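Local coordinates for protein type C neurotoxin (Clostridium botulinum, PDB 3PME) that probably attaches the botulinum C/D mosaic neurotoxin to nerve-cell membranes, serving as its receptor-binding domain, at residues Gln357-Phe362 / Thr394-Thr399; Ile306-Asp311 / Lys364-Leu369. All blocks are in the same frame, centred on the assembly; numbering follows the deposited sequence.

Contact 1. Residues Gln357-Phe362 / Thr394-Thr399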
ATOM      1  N   GLN A 357      -8.284  11.022  -5.164  1.00 17.04           N
ATOM      2  CA  GLN A 357      -8.942  11.926  -6.112  1.00 18.28           C
ATOM      3  C   GLN A 357      -8.255  13.288  -6.115  1.00 17.98           C
ATOM      4  O   GLN A 357      -7.676  13.708  -5.113  1.00 18.74           O
ATOM      5  CB  GLN A 357     -10.433  12.041  -5.784  1.00 19.32           C
ATOM      6  CG  GLN A 357     -11.165  10.725  -6.032  1.00 21.42           C
ATOM      7  CD  GLN A 357     -12.574  10.686  -5.466  1.00 23.73           C
ATOM      8  OE1 GLN A 357     -12.828  11.127  -4.344  1.00 22.94           O
ATOM      9  NE2 GLN A 357     -13.497  10.128  -6.247  1.00 22.35           N
ATOM     10  N   ILE A 358      -8.313  13.965  -7.249  1.00 16.95           N
ATOM     11  CA  ILE A 358      -7.579  15.212  -7.428  1.00 17.96           C
ATOM     12  C   ILE A 358      -8.570  16.253  -7.910  1.00 19.36           C
ATOM     13  O   ILE A 358      -9.354  15.995  -8.828  1.00 18.73           O
ATOM     14  CB  ILE A 358      -6.451  15.043  -8.453  1.00 17.68           C
ATOM     15  CG1 ILE A 358      -5.450  13.984  -7.977  1.00 19.93           C
ATOM     16  CG2 ILE A 358      -5.737  16.375  -8.677  1.00 17.93           C
ATOM     17  CD1 ILE A 358      -4.559  13.464  -9.081  1.00 20.49           C
ATOM     18  N   PHE A 359      -8.550  17.413  -7.260  1.00 19.49           N
ATOM     19  CA  PHE A 359      -9.534  18.458  -7.503  1.00 18.26           C
ATOM     20  C   PHE A 359      -8.852  19.765  -7.796  1.00 20.24           C
ATOM     21  O   PHE A 359      -7.694  19.967  -7.441  1.00 21.34           O
ATOM     22  CB  PHE A 359     -10.418  18.645  -6.266  1.00 18.77           C
ATOM     23  CG  PHE A 359     -11.144  17.401  -5.858  1.00 19.11           C
ATOM     24  CD1 PHE A 359     -12.376  17.090  -6.412  1.00 22.58           C
ATOM     25  CD2 PHE A 359     -10.584  16.526  -4.943  1.00 20.34           C
ATOM     26  CE1 PHE A 359     -13.054  15.932  -6.042  1.00 22.18           C
ATOM     27  CE2 PHE A 359     -11.249  15.359  -4.579  1.00 20.50           C
ATOM     28  CZ  PHE A 359     -12.482  15.064  -5.133  1.00 22.48           C
ATOM     29  N   SER A 360      -9.585  20.655  -8.450  1.00 18.47           N
ATOM     30  CA  SER A 360      -9.141  22.033  -8.617  1.00 18.02           C
ATOM     31  C   SER A 360     -10.292  22.959  -8.260  1.00 20.04           C
ATOM     32  O   SER A 360     -11.454  22.656  -8.546  1.00 20.59           O
ATOM     33  CB  SER A 360      -8.713  22.283 -10.062  1.00 20.12           C
ATOM     34  OG  SER A 360      -8.592  23.672 -10.313  1.00 23.94           O
ATOM     35  N   SER A 361      -9.971  24.090  -7.644  1.00 20.59           N
ATOM     36  CA  SER A 361     -10.996  25.089  -7.368  1.00 20.65           C
ATOM     37  C   SER A 361     -10.677  26.401  -8.070  1.00 22.90           C
ATOM     38  O   SER A 361     -11.152  27.465  -7.666  1.00 22.29           O
ATOM     39  CB  SER A 361     -11.170  25.288  -5.861  1.00 26.26           C
ATOM     40  OG  SER A 361      -9.926  25.510  -5.237  1.00 31.02           O
ATOM     41  N   PHE A 362      -9.878  26.329  -9.132  1.00 21.23           N
ATOM     42  CA  PHE A 362      -9.603  27.521  -9.930  1.00 23.11           C
ATOM     43  C   PHE A 362     -10.796  27.834 -10.825  1.00 25.59           C
ATOM     44  O   PHE A 362     -11.128  27.060 -11.733  1.00 26.49           O
ATOM     45  CB  PHE A 362      -8.327  27.377 -10.759  1.00 23.65           C
ATOM     46  CG  PHE A 362      -7.844  28.681 -11.343  1.00 25.19           C
ATOM     47  CD1 PHE A 362      -7.187  29.608 -10.549  1.00 27.98           C
ATOM     48  CD2 PHE A 362      -8.066  28.982 -12.674  1.00 31.10           C
ATOM     49  CE1 PHE A 362      -6.749  30.817 -11.079  1.00 30.46           C
ATOM     50  CE2 PHE A 362      -7.625  30.188 -13.218  1.00 28.53           C
ATOM     51  CZ  PHE A 362      -6.968  31.106 -12.415  1.00 31.22           C
ATOM     52  N   THR A 394     -21.799  12.897  -9.420  1.00 32.89           N
ATOM     53  CA  THR A 394     -22.169  11.531  -9.784  1.00 32.25           C
ATOM     54  C   THR A 394     -20.979  10.667 -10.176  1.00 30.43           C
ATOM     55  O   THR A 394     -21.137   9.473 -10.440  1.00 31.63           O
ATOM     56  CB  THR A 394     -23.178  11.508 -10.944  1.00 33.15           C
ATOM     57  OG1 THR A 394     -22.631  12.212 -12.065  1.00 36.97           O
ATOM     58  CG2 THR A 394     -24.473  12.169 -10.523  1.00 39.37           C
ATOM     59  N   LYS A 395     -19.792  11.267 -10.209  1.00 28.83           N
ATOM     60  CA  LYS A 395     -18.584  10.547 -10.597  1.00 27.03           C
ATOM     61  C   LYS A 395     -17.675  10.228  -9.417  1.00 25.37           C
ATOM     62  O   LYS A 395     -16.608   9.632  -9.598  1.00 24.42           O
ATOM     63  CB  LYS A 395     -17.789  11.347 -11.636  1.00 27.46           C
ATOM     64  CG  LYS A 395     -18.399  11.348 -13.026  1.00 34.71           C
ATOM     65  CD  LYS A 395     -18.298   9.975 -13.672  1.00 37.83           C
ATOM     66  CE  LYS A 395     -18.733  10.006 -15.134  1.00 39.05           C
ATOM     67  NZ  LYS A 395     -18.732   8.632 -15.721  1.00 39.64           N
ATOM     68  N   LEU A 396     -18.104  10.608  -8.214  1.00 27.20           N
ATOM     69  CA  LEU A 396     -17.289  10.444  -7.011  1.00 26.20           C
ATOM     70  C   LEU A 396     -17.001   8.992  -6.636  1.00 24.79           C
ATOM     71  O   LEU A 396     -16.063   8.723  -5.883  1.00 24.59           O
ATOM     72  CB  LEU A 396     -17.907  11.199  -5.826  1.00 24.87           C
ATOM     73  CG  LEU A 396     -17.695  12.715  -5.848  1.00 29.13           C
ATOM     74  CD1 LEU A 396     -18.493  13.386  -4.737  1.00 28.23           C
ATOM     75  CD2 LEU A 396     -16.218  13.039  -5.711  1.00 25.39           C
ATOM     76  N   LEU A 397     -17.811   8.061  -7.136  1.00 27.89           N
ATOM     77  CA  LEU A 397     -17.565   6.645  -6.905  1.00 26.69           C
ATOM     78  C   LEU A 397     -17.072   5.940  -8.169  1.00 29.22           C
ATOM     79  O   LEU A 397     -16.906   4.720  -8.173  1.00 26.42           O
ATOM     80  CB  LEU A 397     -18.832   5.957  -6.391  1.00 29.45           C
ATOM     81  CG  LEU A 397     -19.361   6.450  -5.047  1.00 31.86           C
ATOM     82  CD1 LEU A 397     -20.776   5.931  -4.811  1.00 36.64           C
ATOM     83  CD2 LEU A 397     -18.433   6.006  -3.934  1.00 37.05           C
ATOM     84  N   SER A 398     -16.834   6.707  -9.231  1.00 22.92           N
ATOM     85  CA  SER A 398     -16.377   6.147 -10.502  1.00 25.84           C
ATOM     86  C   SER A 398     -14.885   5.883 -10.456  1.00 22.92           C
ATOM     87  O   SER A 398     -14.127   6.760 -10.053  1.00 21.67           O
ATOM     88  CB  SER A 398     -16.658   7.132 -11.638  1.00 25.84           C
ATOM     89  OG  SER A 398     -16.057   6.693 -12.846  1.00 27.14           O
ATOM     90  N   THR A 399     -14.453   4.703 -10.894  1.00 23.35           N
ATOM     91  CA  THR A 399     -13.019   4.409 -10.889  1.00 21.53           C
ATOM     92  C   THR A 399     -12.275   5.317 -11.872  1.00 20.45           C
ATOM     93  O   THR A 399     -11.074   5.505 -11.742  1.00 20.31           O
ATOM     94  CB  THR A 399     -12.694   2.929 -11.186  1.00 23.51           C
ATOM     95  OG1 THR A 399     -13.246   2.551 -12.451  1.00 24.69           O
ATOM     96  CG2 THR A 399     -13.257   2.037 -10.084  1.00 25.80           C
TER
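The side-chain amide of Gln357 reaches out from strand 356-360 to the backbone of the loop that follows strand 383-389, where its NE2 donates to the carbonyl O of Leu396 over 2.9 Å. This joins two parts of the C-terminal receptor-binding half of the domain, a beta-trefoil: a strand of the antiparallel sheet and a connecting loop folded back against it. The bond is bent, with an N-H...O angle of 141°, and NE2 approaches from above the carbonyl plane of Leu396 rather than along a lone pair. The acceptor is likewise somewhat tilted from the amide plane of Gln357. NE2 also makes a hydrogen bond to Ser401 OG, so the amide nitrogen of the buried Gln357 ties the strand to two points of the same loop. Gln357 can span the gap because its chain is extended beyond CG, with CD nearly anti to CA (chi2 168°).

The loop presents its carbonyl from within a type I beta turn, Lys395 to Ser398, closed by a backbone bond from Ser398 N to Lys395 O of 3.0 Å. Leu396 also packs with its side chain, which crosses that of Gln357 at about a right angle and brings methyl CD2 to 4.0 Å from the amide NE2 of Gln357. Phe359, two residues further along the strand, makes an apolar contact with the same methyl, while its ring also packs against Tyr392. Leu396 CD2 arrives at the ring edge, near the ring plane, 4.3 Å from Phe359 CZ.

Contact 2. Residues Ile306-Asp311 / Lys364-Leu369; sequences IIRDTD and KNTMLL
Arg308 and Thr366 face each other with a water between them, and the guanidinium never bonds directly to residues 364-369. Arg308 NH2 donates to this water over 3.0 Å, with the water oxygen in the guanidinium plane at its edge. The water in turn donates to Lys364 O (2.8 Å) and shares a further hydrogen bond with Thr366 OG1, also 2.8 Å. Three groups from two chain segments thus hold one solvent molecule. Direct contact is looser: Thr366 CG2 lies obliquely to the guanidinium, 4.4 Å from Arg308 NH2.

Strand 302-308, at Arg308, is bridged in this way to the start of strand 366-373 and the residues just before it; both strands belong to the same antiparallel sheet in the beta-trefoil. The guanidinium is also held from its own segment. Arg308 curls back at CG-CD (chi3 80°), so that NE and NH1 both reach the carbonyl O of Asp309, the former at 2.9 Å and the latter at 3.3 Å. The acceptor lies in the guanidinium plane for both bonds, holding the group side-on. Further out, Tyr327 supplies a cation-pi contact to Arg308, and the carboxylate of Asp309 forms a salt bridge with Arg377.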
ATOM      1  N   ILE A 306       1.995  21.105 -14.798  1.00 17.13           N
ATOM      2  CA  ILE A 306       0.718  20.794 -15.399  1.00 16.19           C
ATOM      3  C   ILE A 306      -0.309  21.846 -15.015  1.00 18.03           C
ATOM      4  O   ILE A 306      -0.437  22.208 -13.841  1.00 19.46           O
ATOM      5  CB  ILE A 306       0.219  19.398 -14.960  1.00 16.40           C
ATOM      6  CG1 ILE A 306       1.203  18.323 -15.436  1.00 18.43           C
ATOM      7  CG2 ILE A 306      -1.181  19.142 -15.500  1.00 18.84           C
ATOM      8  CD1 ILE A 306       0.815  16.894 -15.016  1.00 20.47           C
ATOM      9  N   ILE A 307      -1.043  22.339 -16.004  1.00 18.66           N
ATOM     10  CA  ILE A 307      -2.115  23.285 -15.732  1.00 18.27           C
ATOM     11  C   ILE A 307      -3.404  22.828 -16.376  1.00 19.05           C
ATOM     12  O   ILE A 307      -3.382  22.041 -17.311  1.00 18.58           O
ATOM     13  CB  ILE A 307      -1.780  24.700 -16.244  1.00 18.18           C
ATOM     14  CG1 ILE A 307      -1.586  24.699 -17.767  1.00 19.66           C
ATOM     15  CG2 ILE A 307      -0.544  25.232 -15.525  1.00 19.42           C
ATOM     16  CD1 ILE A 307      -1.614  26.102 -18.403  1.00 21.83           C
ATOM     17  N   ARG A 308      -4.514  23.311 -15.841  1.00 19.65           N
ATOM     18  CA  ARG A 308      -5.815  23.146 -16.475  1.00 20.73           C
ATOM     19  C   ARG A 308      -5.934  24.132 -17.634  1.00 23.65           C
ATOM     20  O   ARG A 308      -5.484  25.273 -17.526  1.00 22.83           O
ATOM     21  CB  ARG A 308      -6.912  23.443 -15.453  1.00 24.15           C
ATOM     22  CG  ARG A 308      -8.231  22.763 -15.715  1.00 24.11           C
ATOM     23  CD  ARG A 308      -9.365  23.525 -15.039  1.00 23.63           C
ATOM     24  NE  ARG A 308      -9.715  24.674 -15.857  1.00 29.57           N
ATOM     25  CZ  ARG A 308     -10.614  25.596 -15.544  1.00 26.90           C
ATOM     26  NH1 ARG A 308     -10.845  26.584 -16.391  1.00 26.90           N
ATOM     27  NH2 ARG A 308     -11.283  25.533 -14.396  1.00 29.89           N
ATOM     28  N   ASP A 309      -6.532  23.704 -18.741  1.00 20.93           N
ATOM     29  CA  ASP A 309      -6.856  24.625 -19.827  1.00 22.33           C
ATOM     30  C   ASP A 309      -7.969  25.558 -19.340  1.00 23.29           C
ATOM     31  O   ASP A 309      -8.820  25.162 -18.533  1.00 22.90           O
ATOM     32  CB  ASP A 309      -7.313  23.836 -21.058  1.00 22.31           C
ATOM     33  CG  ASP A 309      -7.141  24.604 -22.348  1.00 26.65           C
ATOM     34  OD1 ASP A 309      -6.833  25.811 -22.299  1.00 30.67           O
ATOM     35  OD2 ASP A 309      -7.319  23.992 -23.420  1.00 26.21           O
ATOM     36  N   THR A 310      -7.955  26.803 -19.805  1.00 23.37           N
ATOM     37  CA  THR A 310      -8.960  27.795 -19.424  1.00 22.94           C
ATOM     38  C   THR A 310     -10.280  27.577 -20.168  1.00 25.05           C
ATOM     39  O   THR A 310     -11.358  27.844 -19.633  1.00 29.47           O
ATOM     40  CB  THR A 310      -8.447  29.225 -19.707  1.00 27.89           C
ATOM     41  OG1 THR A 310      -8.149  29.337 -21.095  1.00 35.56           O
ATOM     42  CG2 THR A 310      -7.174  29.494 -18.922  1.00 32.62           C
ATOM     43  N   ASP A 311     -10.195  27.097 -21.405  1.00 22.88           N
ATOM     44  CA  ASP A 311     -11.401  26.788 -22.173  1.00 24.90           C
ATOM     45  C   ASP A 311     -11.620  25.281 -22.304  1.00 25.33           C
ATOM     46  O   ASP A 311     -10.675  24.496 -22.185  1.00 23.03           O
ATOM     47  CB  ASP A 311     -11.356  27.455 -23.549  1.00 32.45           C
ATOM     48  CG  ASP A 311     -11.624  28.953 -23.477  1.00 41.07           C
ATOM     49  OD1 ASP A 311     -11.995  29.445 -22.387  1.00 42.67           O
ATOM     50  OD2 ASP A 311     -11.473  29.637 -24.511  1.00 46.79           O
ATOM     51  N   LYS A 364     -13.800  27.334 -11.322  1.00 26.73           N
ATOM     52  CA  LYS A 364     -14.919  26.422 -11.081  1.00 24.97           C
ATOM     53  C   LYS A 364     -14.371  25.209 -10.350  1.00 25.68           C
ATOM     54  O   LYS A 364     -13.177  24.918 -10.435  1.00 26.91           O
ATOM     55  CB  LYS A 364     -15.569  25.968 -12.394  1.00 27.60           C
ATOM     56  CG  LYS A 364     -16.226  27.078 -13.212  1.00 31.76           C
ATOM     57  CD  LYS A 364     -16.860  26.513 -14.475  1.00 33.57           C
ATOM     58  CE  LYS A 364     -17.286  27.619 -15.440  1.00 37.15           C
ATOM     59  NZ  LYS A 364     -18.316  28.506 -14.833  1.00 40.78           N
ATOM     60  N   ASN A 365     -15.228  24.514  -9.617  1.00 25.19           N
ATOM     61  CA  ASN A 365     -14.814  23.293  -8.956  1.00 22.86           C
ATOM     62  C   ASN A 365     -14.767  22.155  -9.953  1.00 24.92           C
ATOM     63  O   ASN A 365     -15.773  21.827 -10.583  1.00 24.93           O
ATOM     64  CB  ASN A 365     -15.762  22.937  -7.807  1.00 23.59           C
ATOM     65  CG  ASN A 365     -15.600  23.861  -6.615  1.00 30.58           C
ATOM     66  OD1 ASN A 365     -16.577  24.402  -6.098  1.00 36.42           O
ATOM     67  ND2 ASN A 365     -14.365  24.053  -6.182  1.00 28.90           N
ATOM     68  N   THR A 366     -13.592  21.556 -10.107  1.00 22.75           N
ATOM     69  CA  THR A 366     -13.463  20.408 -10.991  1.00 21.40           C
ATOM     70  C   THR A 366     -12.800  19.235 -10.292  1.00 20.83           C
ATOM     71  O   THR A 366     -12.176  19.379  -9.231  1.00 21.03           O
ATOM     72  CB  THR A 366     -12.634  20.728 -12.241  1.00 21.54           C
ATOM     73  OG1 THR A 366     -11.329  21.150 -11.847  1.00 22.20           O
ATOM     74  CG2 THR A 366     -13.294  21.827 -13.088  1.00 22.18           C
ATOM     75  N   MET A 367     -12.931  18.073 -10.914  1.00 20.94           N
ATOM     76  CA  MET A 367     -12.282  16.859 -10.445  1.00 19.33           C
ATOM     77  C   MET A 367     -11.592  16.237 -11.637  1.00 19.75           C
ATOM     78  O   MET A 367     -12.137  16.238 -12.739  1.00 20.12           O
ATOM     79  CB  MET A 367     -13.304  15.865  -9.880  1.00 21.72           C
ATOM     80  CG  MET A 367     -12.645  14.603  -9.327  1.00 21.21           C
ATOM     81  SD  MET A 367     -13.765  13.424  -8.551  1.00 25.82           S
ATOM     82  CE  MET A 367     -14.774  13.004  -9.934  1.00 27.05           C
ATOM     83  N   LEU A 368     -10.397  15.696 -11.443  1.00 17.42           N
ATOM     84  CA  LEU A 368      -9.721  15.036 -12.552  1.00 19.14           C
ATOM     85  C   LEU A 368     -10.270  13.632 -12.783  1.00 18.00           C
ATOM     86  O   LEU A 368     -10.484  12.859 -11.833  1.00 19.09           O
ATOM     87  CB  LEU A 368      -8.216  14.958 -12.320  1.00 20.04           C
ATOM     88  CG  LEU A 368      -7.486  16.276 -12.097  1.00 21.21           C
ATOM     89  CD1 LEU A 368      -5.977  16.040 -12.150  1.00 20.49           C
ATOM     90  CD2 LEU A 368      -7.907  17.279 -13.145  1.00 22.50           C
ATOM     91  N   LEU A 369     -10.510  13.304 -14.046  1.00 18.85           N
ATOM     92  CA  LEU A 369     -10.806  11.921 -14.400  1.00 20.35           C
ATOM     93  C   LEU A 369     -10.168  11.564 -15.736  1.00 19.63           C
ATOM     94  O   LEU A 369      -9.592  12.425 -16.408  1.00 18.09           O
ATOM     95  CB  LEU A 369     -12.315  11.647 -14.384  1.00 24.04           C
ATOM     96  CG  LEU A 369     -13.223  12.511 -15.250  1.00 22.95           C
ATOM     97  CD1 LEU A 369     -13.155  12.104 -16.712  1.00 24.84           C
ATOM     98  CD2 LEU A 369     -14.658  12.392 -14.764  1.00 23.55           C
TER
HETATM   99  O   HOH W   1     -10.940  23.960 -11.853  1.00 24.02           O

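Contacts 1 and 2 meet along neighbouring antiparallel strands, 356-360 and 366-373, which follow one another in the chain and belong to one sheet. Their centres lie 11 Å apart. Backbone bonds probably join them directly, from Leu368 N to Ile358 O (2.8 Å) and from Thr366 N to Ser360 O. Contact 2 is the buried one, whereas contact 1 is only partly buried and fastens a loop to the sheet. The chemistry differs accordingly: a direct amide-to-carbonyl bond with leucine packing in contact 1, a charged group working through water in contact 2. Phe362 O packs 3.1 Å from Arg308 NH2, bringing residues 357-362 up to the guanidinium as well.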